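Local coordinates for protein tumour necrosis factor receptor (Ectromelia virus, PDB 3ON9) that binds chemokines through this SECRET domain, as part of a poxvirus-encoded receptor that probably also captures host tumour necrosis factor, at residues A[42-45]-A[50-53]. Numbering follows the deposited sequence. Where two conformers were deposited one is given.
Sequences LTHE and VFIG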
ATOM      1  N   LEU A  42       1.995   7.176  -2.138  1.00 14.17           N
ATOM      2  CA  LEU A  42       2.861   6.564  -1.148  1.00 16.57           C
ATOM      3  C   LEU A  42       4.167   7.335  -0.954  1.00 14.58           C
ATOM      4  O   LEU A  42       4.897   7.579  -1.911  1.00 17.35           O
ATOM      5  CB  LEU A  42       3.209   5.143  -1.595  1.00 17.57           C
ATOM      6  CG  LEU A  42       4.372   4.468  -0.865  1.00 17.41           C
ATOM      7  CD1 LEU A  42       4.012   4.092   0.569  1.00 17.76           C
ATOM      8  CD2 LEU A  42       4.807   3.250  -1.655  1.00 20.79           C
ATOM      9  N   THR A  43       4.475   7.692   0.283  1.00 15.47           N
ATOM     10  CA  THR A  43       5.830   8.153   0.606  1.00 15.37           C
ATOM     11  C   THR A  43       6.527   7.179   1.561  1.00 16.93           C
ATOM     12  O   THR A  43       5.897   6.328   2.192  1.00 15.53           O
ATOM     13  CB  THR A  43       5.879   9.593   1.158  1.00 17.05           C
ATOM     14  OG1 THR A  43       5.214   9.656   2.420  1.00 16.70           O
ATOM     15  CG2 THR A  43       5.223  10.576   0.187  1.00 16.05           C
ATOM     16  N   HIS A  44       7.840   7.308   1.653  1.00 16.36           N
ATOM     17  CA  HIS A  44       8.652   6.298   2.311  1.00 15.93           C
ATOM     18  C   HIS A  44       9.943   6.911   2.818  1.00 18.79           C
ATOM     19  O   HIS A  44      11.022   6.331   2.660  1.00 17.62           O
ATOM     20  CB  HIS A  44       8.952   5.185   1.315  1.00 17.19           C
ATOM     21  CG  HIS A  44       9.478   5.691   0.010  1.00 16.93           C
ATOM     22  ND1 HIS A  44       8.675   5.935  -1.086  1.00 23.04           N
ATOM     23  CD2 HIS A  44      10.733   6.047  -0.355  1.00 14.20           C
ATOM     24  CE1 HIS A  44       9.418   6.402  -2.076  1.00 17.07           C
ATOM     25  NE2 HIS A  44      10.671   6.475  -1.660  1.00 24.53           N
ATOM     26  N   GLU A  45       9.834   8.084   3.438  1.00 17.94           N
ATOM     27  CA  GLU A  45      11.013   8.804   3.919  0.52 20.41           C
ATOM     28  C   GLU A  45      11.789   7.997   4.955  1.00 18.60           C
ATOM     29  O   GLU A  45      11.208   7.453   5.892  1.00 19.28           O
ATOM     30  CB  GLU A  45      10.634  10.175   4.493  0.52 22.74           C
ATOM     31  CG  GLU A  45      11.845  10.972   4.989  0.52 22.82           C
ATOM     32  CD  GLU A  45      11.514  12.407   5.353  0.52 29.42           C
ATOM     33  OE1 GLU A  45      10.331  12.781   5.277  0.52 32.51           O
ATOM     34  OE2 GLU A  45      12.438  13.166   5.713  0.52 30.09           O
ATOM     35  N   VAL A  50      14.218   0.238  -1.553  1.00 17.30           N
ATOM     36  CA  VAL A  50      13.664   1.128  -2.585  1.00 16.44           C
ATOM     37  C   VAL A  50      12.447   0.517  -3.280  1.00 17.59           C
ATOM     38  O   VAL A  50      12.424  -0.668  -3.628  1.00 16.06           O
ATOM     39  CB  VAL A  50      14.736   1.610  -3.601  1.00 21.81           C
ATOM     40  CG1 VAL A  50      15.869   2.323  -2.868  1.00 18.88           C
ATOM     41  CG2 VAL A  50      15.274   0.463  -4.412  1.00 23.50           C
ATOM     42  N   PHE A  51      11.416   1.332  -3.456  1.00 17.09           N
ATOM     43  CA  PHE A  51      10.230   0.852  -4.143  1.00 17.70           C
ATOM     44  C   PHE A  51      10.497   0.769  -5.639  1.00 16.32           C
ATOM     45  O   PHE A  51      10.965   1.737  -6.247  1.00 20.00           O
ATOM     46  CB  PHE A  51       9.031   1.739  -3.824  1.00 17.28           C
ATOM     47  CG  PHE A  51       8.444   1.465  -2.471  1.00 16.59           C
ATOM     48  CD1 PHE A  51       7.454   0.502  -2.317  1.00 17.28           C
ATOM     49  CD2 PHE A  51       8.916   2.123  -1.348  1.00 19.44           C
ATOM     50  CE1 PHE A  51       6.920   0.225  -1.061  1.00 16.44           C
ATOM     51  CE2 PHE A  51       8.393   1.856  -0.088  1.00 17.68           C
ATOM     52  CZ  PHE A  51       7.397   0.896   0.059  1.00 17.33           C
ATOM     53  N   ILE A  52      10.213  -0.395  -6.224  1.00 16.91           N
ATOM     54  CA  ILE A  52      10.576  -0.677  -7.609  1.00 16.82           C
ATOM     55  C   ILE A  52       9.416  -1.054  -8.506  1.00 17.11           C
ATOM     56  O   ILE A  52       9.553  -1.040  -9.731  1.00 20.54           O
ATOM     57  CB  ILE A  52      11.608  -1.827  -7.715  1.00 18.52           C
ATOM     58  CG1 ILE A  52      11.054  -3.116  -7.098  1.00 20.75           C
ATOM     59  CG2 ILE A  52      12.951  -1.423  -7.084  1.00 23.05           C
ATOM     60  CD1 ILE A  52      11.988  -4.292  -7.243  1.00 28.05           C
ATOM     61  N   GLY A  53       8.283  -1.412  -7.917  1.00 17.73           N
ATOM     62  CA  GLY A  53       7.185  -1.889  -8.735  1.00 18.14           C
ATOM     63  C   GLY A  53       5.844  -1.596  -8.119  1.00 16.17           C
ATOM     64  O   GLY A  53       5.738  -1.363  -6.912  1.00 16.97           O
TER
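L42 meets the ring of F51 with a single methyl. Its CG lies anti to the backbone N (chi1 166°), and this carries CD2 over the middle of one ring face. CD2 sits 3.8 Å from the centroid of the F51 ring and 12° off the ring normal, a CH-pi contact. The nearest ring atom is F51 CE1, 3.7 Å from L42 CD2. The two side chains cross at about a right angle. H44 also reaches F51, on the same side of the ring plane as L42 but out by CD2 and CE2, and its CB approaches F51 CE2 to 3.7 Å. The imidazole and phenyl rings meet obliquely, with planes at 43° and centroids 5.3 Å apart. F51 CD2 lies over one imidazole face, 3.8 Å from H44 ND1. That nitrogen is covered by the contact and has no polar partner in the model. The two segments belong to facing sheets of the beta-sandwich, and they touch through side chains, with a short loop joining them. Strand 82-89 flanks the first segment, with I83 against both L42 and H44. On the facing sheet, F67 and T69 of strand 62-69 and I9 and V11 of strand 8-16 pack around F51.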